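Local coordinates for Thiol:disulfide interchange protein DsbA (Pseudomonas aeruginosa, PDB 4ZL8) that belongs to the thioredoxin family and probably introduces disulfide bonds into other periplasmic proteins by passing on its own redox-active disulfide, at residues A65-G68 against G69-V73; A93-E96 against A97-E101; Y129-F132 against A133-G136. The protein carries 1 engineered substitution. All blocks are in the same frame, centred on the assembly; numbering follows the deposited sequence.

Contact 1. Residues A65-G68 against G69-V73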
loop_
_atom_site.group_PDB
_atom_site.type_symbol
_atom_site.label_atom_id
_atom_site.label_comp_id
_atom_site.label_asym_id
_atom_site.label_seq_id
_atom_site.Cartn_x
_atom_site.Cartn_y
_atom_site.Cartn_z
ATOM N N ALA A 65 0.024 -0.465 -6.575
ATOM C CA ALA A 65 0.822 -0.141 -7.749
ATOM C C ALA A 65 -0.018 -0.499 -8.965
ATOM O O ALA A 65 -0.405 -1.657 -9.162
ATOM C CB ALA A 65 2.126 -0.910 -7.734
ATOM N N LEU A 66 -0.356 0.521 -9.746
ATOM C CA LEU A 66 -1.240 0.366 -10.894
ATOM C C LEU A 66 -0.387 0.288 -12.153
ATOM O O LEU A 66 -0.344 1.230 -12.962
ATOM C CB LEU A 66 -2.239 1.525 -10.957
ATOM C CG LEU A 66 -3.045 1.711 -9.675
ATOM C CD1 LEU A 66 -3.902 2.963 -9.790
ATOM C CD2 LEU A 66 -3.904 0.500 -9.360
ATOM N N PHE A 67 0.269 -0.853 -12.311
ATOM C CA PHE A 67 1.287 -1.047 -13.342
ATOM C C PHE A 67 0.729 -1.812 -14.536
ATOM O O PHE A 67 1.482 -2.405 -15.317
ATOM C CB PHE A 67 2.490 -1.778 -12.753
ATOM C CG PHE A 67 3.296 -0.942 -11.796
ATOM C CD1 PHE A 67 2.942 0.379 -11.547
ATOM C CD2 PHE A 67 4.402 -1.463 -11.150
ATOM C CE1 PHE A 67 3.672 1.158 -10.679
ATOM C CE2 PHE A 67 5.134 -0.679 -10.274
ATOM C CZ PHE A 67 4.770 0.626 -10.042
ATOM N N GLY A 68 -0.587 -1.811 -14.666
ATOM C CA GLY A 68 -1.240 -2.410 -15.814
ATOM C C GLY A 68 -1.951 -3.727 -15.559
ATOM O O GLY A 68 -1.635 -4.473 -14.643
ATOM N N GLY A 69 -2.922 -4.024 -16.414
ATOM C CA GLY A 69 -3.587 -5.320 -16.399
ATOM C C GLY A 69 -4.182 -5.681 -15.061
ATOM O O GLY A 69 -4.871 -4.883 -14.433
ATOM N N ILE A 70 -3.897 -6.886 -14.591
ATOM C CA ILE A 70 -4.462 -7.373 -13.365
ATOM C C ILE A 70 -4.029 -6.531 -12.153
ATOM O O ILE A 70 -4.729 -6.486 -11.139
ATOM C CB ILE A 70 -4.105 -8.874 -13.161
ATOM C CG1 ILE A 70 -4.909 -9.470 -12.013
ATOM C CG2 ILE A 70 -2.619 -9.063 -12.918
ATOM C CD1 ILE A 70 -6.383 -9.524 -12.283
ATOM N N TRP A 71 -2.869 -5.877 -12.248
ATOM C CA TRP A 71 -2.465 -5.003 -11.132
ATOM C C TRP A 71 -3.470 -3.868 -10.995
ATOM O O TRP A 71 -3.792 -3.449 -9.889
ATOM C CB TRP A 71 -1.080 -4.415 -11.346
ATOM C CG TRP A 71 0.067 -5.351 -11.327
ATOM C CD1 TRP A 71 0.173 -6.555 -11.973
ATOM C CD2 TRP A 71 1.351 -5.118 -10.728
ATOM N NE1 TRP A 71 1.426 -7.088 -11.783
ATOM C CE2 TRP A 71 2.160 -6.225 -11.008
ATOM C CE3 TRP A 71 1.877 -4.080 -9.941
ATOM C CZ2 TRP A 71 3.470 -6.315 -10.574
ATOM C CZ3 TRP A 71 3.164 -4.180 -9.499
ATOM C CH2 TRP A 71 3.957 -5.281 -9.819
ATOM N N ASN A 72 -3.974 -3.360 -12.112
ATOM C CA ASN A 72 -4.927 -2.261 -12.065
ATOM C C ASN A 72 -6.263 -2.724 -11.515
ATOM O O ASN A 72 -6.877 -2.050 -10.696
ATOM C CB ASN A 72 -5.103 -1.630 -13.443
ATOM C CG ASN A 72 -3.903 -0.819 -13.863
ATOM O OD1 ASN A 72 -2.840 -0.890 -13.257
ATOM N ND2 ASN A 72 -4.058 -0.052 -14.936
ATOM N N VAL A 73 -6.705 -3.896 -11.940
ATOM C CA VAL A 73 -7.947 -4.490 -11.470
ATOM C C VAL A 73 -7.897 -4.737 -9.945
ATOM O O VAL A 73 -8.801 -4.362 -9.177
ATOM C CB VAL A 73 -8.201 -5.801 -12.238
ATOM C CG1 VAL A 73 -9.349 -6.571 -11.651
ATOM C CG2 VAL A 73 -8.438 -5.498 -13.713
HETATM O O HOH W 1 -2.357 -3.176 -7.567
HETATM O O HOH W 2 -1.734 1.547 -15.515
#
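Where edge strand 58-64 of the thioredoxin fold gives way to helix 70-84, the first turn of the helix folds back on the connection: Trp71 meets Ala65 and Phe67, and Asn72 grips the backbone at Gly68. With CG anti to the carbonyl carbon and beside its own N (chi1 -72°), Asn72 brings its amide back so that OD1 accepts from Gly68 N at 2.8 Å, the donor standing 51° out of the carbonyl plane. Asn72 ND2 donates to a water that also bonds Leu66 O. Glycine suits position 68, since a side chain there would jam against the carbonyl O of Phe67. Gly68 O accepts a weak bond from Trp71 N at 3.0 Å.

The rings of Phe67 and Trp71 are nearly parallel, at 18°, but barely overlap; Phe67 CD2 comes to 3.4 Å from Trp71 CZ3. Phe67 CB sits 3.6 Å above one indole face, while Ala65 O lies in plane at the indole edge, 3.4 Å from Trp71 CE3. A second water donates to Ala65 O and Trp71 O. Trp71 also stacks on Trp34, near Cys37 and Cys40. Polar bonds at Gly68 and the two waters thus fix the backbone, while carbon contacts with Ala65 and Phe67 set where the indole lies.

Contact 2. Residues A93-E96 against A97-E101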
loop_
_atom_site.group_PDB
_atom_site.type_symbol
_atom_site.label_atom_id
_atom_site.label_comp_id
_atom_site.label_asym_id
_atom_site.label_seq_id
_atom_site.Cartn_x
_atom_site.Cartn_y
_atom_site.Cartn_z
ATOM N N ALA A 93 -8.052 -11.721 4.202
ATOM C CA ALA A 93 -8.834 -12.660 3.404
ATOM C C ALA A 93 -8.576 -12.522 1.905
ATOM O O ALA A 93 -8.571 -13.530 1.192
ATOM C CB ALA A 93 -10.327 -12.497 3.705
ATOM N N VAL A 94 -8.371 -11.302 1.431
ATOM C CA VAL A 94 -8.102 -11.099 0.011
ATOM C C VAL A 94 -6.748 -11.700 -0.331
ATOM O O VAL A 94 -6.625 -12.449 -1.292
ATOM C CB VAL A 94 -8.168 -9.609 -0.382
ATOM C CG1 VAL A 94 -7.657 -9.394 -1.798
ATOM C CG2 VAL A 94 -9.598 -9.081 -0.250
ATOM N N PHE A 95 -5.734 -11.411 0.471
ATOM C CA PHE A 95 -4.433 -12.029 0.267
ATOM C C PHE A 95 -4.539 -13.554 0.299
ATOM O O PHE A 95 -3.905 -14.244 -0.524
ATOM C CB PHE A 95 -3.423 -11.554 1.318
ATOM C CG PHE A 95 -2.554 -10.402 0.872
ATOM C CD1 PHE A 95 -1.638 -10.565 -0.156
ATOM C CD2 PHE A 95 -2.625 -9.166 1.501
ATOM C CE1 PHE A 95 -0.825 -9.536 -0.561
ATOM C CE2 PHE A 95 -1.806 -8.132 1.091
ATOM C CZ PHE A 95 -0.908 -8.314 0.077
ATOM N N GLU A 96 -5.287 -14.108 1.249
ATOM C CA GLU A 96 -5.362 -15.552 1.380
ATOM C C GLU A 96 -6.114 -16.160 0.181
ATOM O O GLU A 96 -5.735 -17.229 -0.320
ATOM C CB GLU A 96 -6.013 -15.951 2.714
ATOM C CG GLU A 96 -5.624 -17.340 3.201
ATOM C CD GLU A 96 -4.193 -17.436 3.772
ATOM O OE1 GLU A 96 -3.397 -16.455 3.715
ATOM O OE2 GLU A 96 -3.857 -18.522 4.286
ATOM N N ALA A 97 -7.154 -15.479 -0.282
ATOM C CA ALA A 97 -7.923 -15.983 -1.433
ATOM C C ALA A 97 -7.019 -16.132 -2.665
ATOM O O ALA A 97 -7.056 -17.130 -3.373
ATOM C CB ALA A 97 -9.070 -15.056 -1.746
ATOM N N ILE A 98 -6.206 -15.117 -2.892
ATOM C CA ILE A 98 -5.365 -15.073 -4.084
ATOM C C ILE A 98 -4.202 -16.041 -3.986
ATOM O O ILE A 98 -3.906 -16.739 -4.938
ATOM C CB ILE A 98 -4.885 -13.649 -4.322
ATOM C CG1 ILE A 98 -6.060 -12.788 -4.787
ATOM C CG2 ILE A 98 -3.748 -13.599 -5.350
ATOM C CD1 ILE A 98 -5.810 -11.280 -4.780
ATOM N N HIS A 99 -3.574 -16.146 -2.822
ATOM C CA HIS A 99 -2.343 -16.912 -2.701
ATOM C C HIS A 99 -2.516 -18.313 -2.166
ATOM O O HIS A 99 -1.694 -19.155 -2.415
ATOM C CB HIS A 99 -1.311 -16.163 -1.853
ATOM C CG HIS A 99 -0.861 -14.899 -2.492
ATOM N ND1 HIS A 99 0.192 -14.854 -3.385
ATOM C CD2 HIS A 99 -1.357 -13.647 -2.425
ATOM C CE1 HIS A 99 0.332 -13.617 -3.822
ATOM N NE2 HIS A 99 -0.593 -12.863 -3.260
ATOM N N LYS A 100 -3.573 -18.567 -1.416
ATOM C CA LYS A 100 -3.782 -19.911 -0.896
ATOM C C LYS A 100 -4.962 -20.606 -1.567
ATOM O O LYS A 100 -4.905 -21.819 -1.800
ATOM C CB LYS A 100 -3.978 -19.866 0.624
ATOM C CG LYS A 100 -2.718 -19.481 1.392
ATOM C CD LYS A 100 -1.505 -20.306 0.979
ATOM C CE LYS A 100 -0.277 -19.953 1.813
ATOM N NZ LYS A 100 0.974 -19.959 1.009
ATOM N N GLU A 101 -6.020 -19.862 -1.876
ATOM C CA GLU A 101 -7.248 -20.477 -2.385
ATOM C C GLU A 101 -7.347 -20.460 -3.914
ATOM O O GLU A 101 -8.352 -20.882 -4.472
ATOM C CB GLU A 101 -8.472 -19.794 -1.791
ATOM C CG GLU A 101 -8.514 -19.753 -0.264
ATOM C CD GLU A 101 -9.596 -18.800 0.245
ATOM O OE1 GLU A 101 -10.560 -18.533 -0.504
ATOM O OE2 GLU A 101 -9.476 -18.305 1.382
HETATM O O HOH W 3 -10.047 -15.754 2.154
#
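Phe95 and His99, one turn apart near the C-terminal end of helix 87-99 in the DsbA-type thioredoxin fold, lie side by side and point the same way. Their rings meet rim to rim, with centroids 6.0 Å apart and planes at 29°, so that neither covers the face of the other. The touch is made by Phe95 CD1 and His99 CD2, 3.8 Å apart. The same His99 CD2 is directed at Phe95 O, which lies in the imidazole plane at 3.2 Å. Histidine suits this place because it can be both aromatic wall and polar anchor: its NE2 bonds Tyr35 O, its ring stacks with Tyr41, and Phe95 packs edge-to-face with Tyr35, beside the redox-active CxxC segment.

On another side of the helix, Val94, which is buried, and Ile98 run alongside each other, Val94 CG1 4.0 Å from Ile98 CD1; of helix 70-84, Val94 touches Met77 and Ile98 touches His74.

Glu96 and Lys100 pair differently. Glu96 bends at chi2 (74°), which swings its carboxylate over the aliphatic part of Lys100, Glu96 OE2 standing 3.3 Å from Lys100 CG. No salt bridge forms; Glu96 OE1 bonds Tyr41 OH instead. As the helix ends, Glu96 O accepts from both Lys100 N at 2.8 Å and Glu101 N at 3.1 Å, the second a wider, pi-type bond. Glu101 then turns back over the last turn, where one water donates to Ala93 O and, at 2.7 Å, to Glu101 OE2.

Contact 3. Residues Y129-F132 against A133-G136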
loop_
_atom_site.group_PDB
_atom_site.type_symbol
_atom_site.label_atom_id
_atom_site.label_comp_id
_atom_site.label_asym_id
_atom_site.label_seq_id
_atom_site.Cartn_x
_atom_site.Cartn_y
_atom_site.Cartn_z
ATOM N N TYR A 129 -17.092 0.370 -7.257
ATOM C CA TYR A 129 -16.017 -0.017 -8.153
ATOM C C TYR A 129 -16.086 0.742 -9.466
ATOM O O TYR A 129 -15.061 1.153 -9.995
ATOM C CB TYR A 129 -16.077 -1.529 -8.392
ATOM C CG TYR A 129 -14.943 -2.117 -9.221
ATOM C CD1 TYR A 129 -13.815 -2.628 -8.605
ATOM C CD2 TYR A 129 -15.020 -2.185 -10.603
ATOM C CE1 TYR A 129 -12.790 -3.186 -9.339
ATOM C CE2 TYR A 129 -13.995 -2.743 -11.354
ATOM C CZ TYR A 129 -12.877 -3.225 -10.706
ATOM O OH TYR A 129 -11.848 -3.774 -11.440
ATOM N N ASN A 130 -17.290 0.929 -9.984
ATOM C CA ASN A 130 -17.502 1.565 -11.273
ATOM C C ASN A 130 -17.705 3.071 -11.179
ATOM O O ASN A 130 -17.975 3.727 -12.180
ATOM C CB ASN A 130 -18.696 0.907 -11.978
ATOM C CG ASN A 130 -18.404 -0.523 -12.385
ATOM O OD1 ASN A 130 -17.348 -0.811 -12.927
ATOM N ND2 ASN A 130 -19.332 -1.426 -12.099
ATOM N N SER A 131 -17.555 3.625 -9.981
ATOM C CA SER A 131 -17.920 5.029 -9.741
ATOM C C SER A 131 -16.884 6.033 -10.245
ATOM O O SER A 131 -15.692 5.736 -10.394
ATOM C CB SER A 131 -18.131 5.292 -8.255
ATOM O OG SER A 131 -16.904 5.242 -7.530
ATOM N N PHE A 132 -17.348 7.244 -10.521
ATOM C CA PHE A 132 -16.433 8.277 -10.960
ATOM C C PHE A 132 -15.413 8.610 -9.871
ATOM O O PHE A 132 -14.267 8.978 -10.156
ATOM C CB PHE A 132 -17.185 9.518 -11.459
ATOM C CG PHE A 132 -18.008 10.234 -10.396
ATOM C CD1 PHE A 132 -17.405 11.066 -9.468
ATOM C CD2 PHE A 132 -19.389 10.082 -10.347
ATOM C CE1 PHE A 132 -18.149 11.732 -8.515
ATOM C CE2 PHE A 132 -20.129 10.755 -9.391
ATOM C CZ PHE A 132 -19.507 11.557 -8.481
ATOM N N ALA A 133 -15.797 8.477 -8.609
ATOM C CA ALA A 133 -14.871 8.808 -7.548
ATOM C C ALA A 133 -13.668 7.876 -7.579
ATOM O O ALA A 133 -12.526 8.283 -7.361
ATOM C CB ALA A 133 -15.571 8.788 -6.177
ATOM N N ILE A 134 -13.928 6.596 -7.837
ATOM C CA ILE A 134 -12.860 5.607 -7.906
ATOM C C ILE A 134 -11.967 5.868 -9.133
ATOM O O ILE A 134 -10.766 5.671 -9.062
ATOM C CB ILE A 134 -13.419 4.175 -7.828
ATOM C CG1 ILE A 134 -13.848 3.870 -6.377
ATOM C CG2 ILE A 134 -12.391 3.161 -8.329
ATOM C CD1 ILE A 134 -12.721 3.794 -5.361
ATOM N N LYS A 135 -12.518 6.371 -10.226
ATOM C CA LYS A 135 -11.675 6.772 -11.352
ATOM C C LYS A 135 -10.645 7.807 -10.912
ATOM O O LYS A 135 -9.467 7.737 -11.295
ATOM C CB LYS A 135 -12.517 7.253 -12.529
ATOM C CG LYS A 135 -13.168 6.083 -13.246
ATOM C CD LYS A 135 -14.005 6.493 -14.425
ATOM C CE LYS A 135 -14.505 5.259 -15.154
ATOM N NZ LYS A 135 -15.022 4.204 -14.228
ATOM N N GLY A 136 -11.073 8.758 -10.090
ATOM C CA GLY A 136 -10.178 9.762 -9.544
ATOM C C GLY A 136 -9.135 9.187 -8.609
ATOM O O GLY A 136 -7.963 9.555 -8.682
HETATM O O HOH W 4 -14.464 3.411 -11.442
HETATM O O HOH W 5 -17.398 6.471 -13.558
#
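The Phe132 ring meets the backbone of Ala133 obliquely, with Phe132 CD1 3.2 Å from Ala133 N. The first torsion explains this closeness: at chi1 64° CG sits between the backbone N and the carbonyl carbon, which folds the ring against the start of the next residue. Ala133 CB is 4.4 Å from Phe132 CD1, a loose apolar approach. Tyr129, the other flat group, has Asn130 OD1 at its ring edge, in plane, and its side chain packs against Val73 of helix 70-84 and Met111 of helix 108-116. A large aromatic fits that buried position, whereas Phe132 lies on the exposed surface.

Between the two aromatics the chain passes from helix 122-129 into helix 132-148, and Ser131 is the N-cap of the second helix. Its OG accepts from Ile134 N at 3.3 Å with an N-H...O angle of 157°, and its hydroxyl bonds Thr128 O of the preceding helix, so a single serine ties the two helix ends together. A short side chain with an oxygen acceptor is what this position needs. Ser131 O takes Lys135 N at 3.2 Å, and Phe132 O takes Gly136 N, beginning the regular helical bonding.

Ile134 brings CG1 to 3.5 Å from Ser131 OG and CG2 to 3.7 Å from Tyr129 O. Its side chain packs on Leu79 and on Gln76, whose NE2 bonds Tyr129 O. A water also donates to Tyr129 O, at 2.7 Å, and to Ser131 O as well; its further bond to Lys135 NZ is uncertain, since it rests on one of two modelled conformers of that side chain.

Contacts 1 and 3 are both entries into helices, whereas contact 2 is a helix exit. All three are partly buried: contact 1 lies closest to the centre of the chain, contact 2 has the most buried residues, and contact 3 is the most exposed. Helix 70-84 starts with a glycine N-cap and is held by an asparagine; helix 132-148 is capped directly by a serine. Contact 2 uses a bifurcated carbonyl and mixes aliphatic packing with aromatic and polar groups around the CxxC segment, which contact 1 approaches through Trp71. Contacts 1 and 3 touch where Val73 CG1 meets Tyr129 OH at 3.8 Å; the centres of contacts 2 and 3 lie about 25 Å apart.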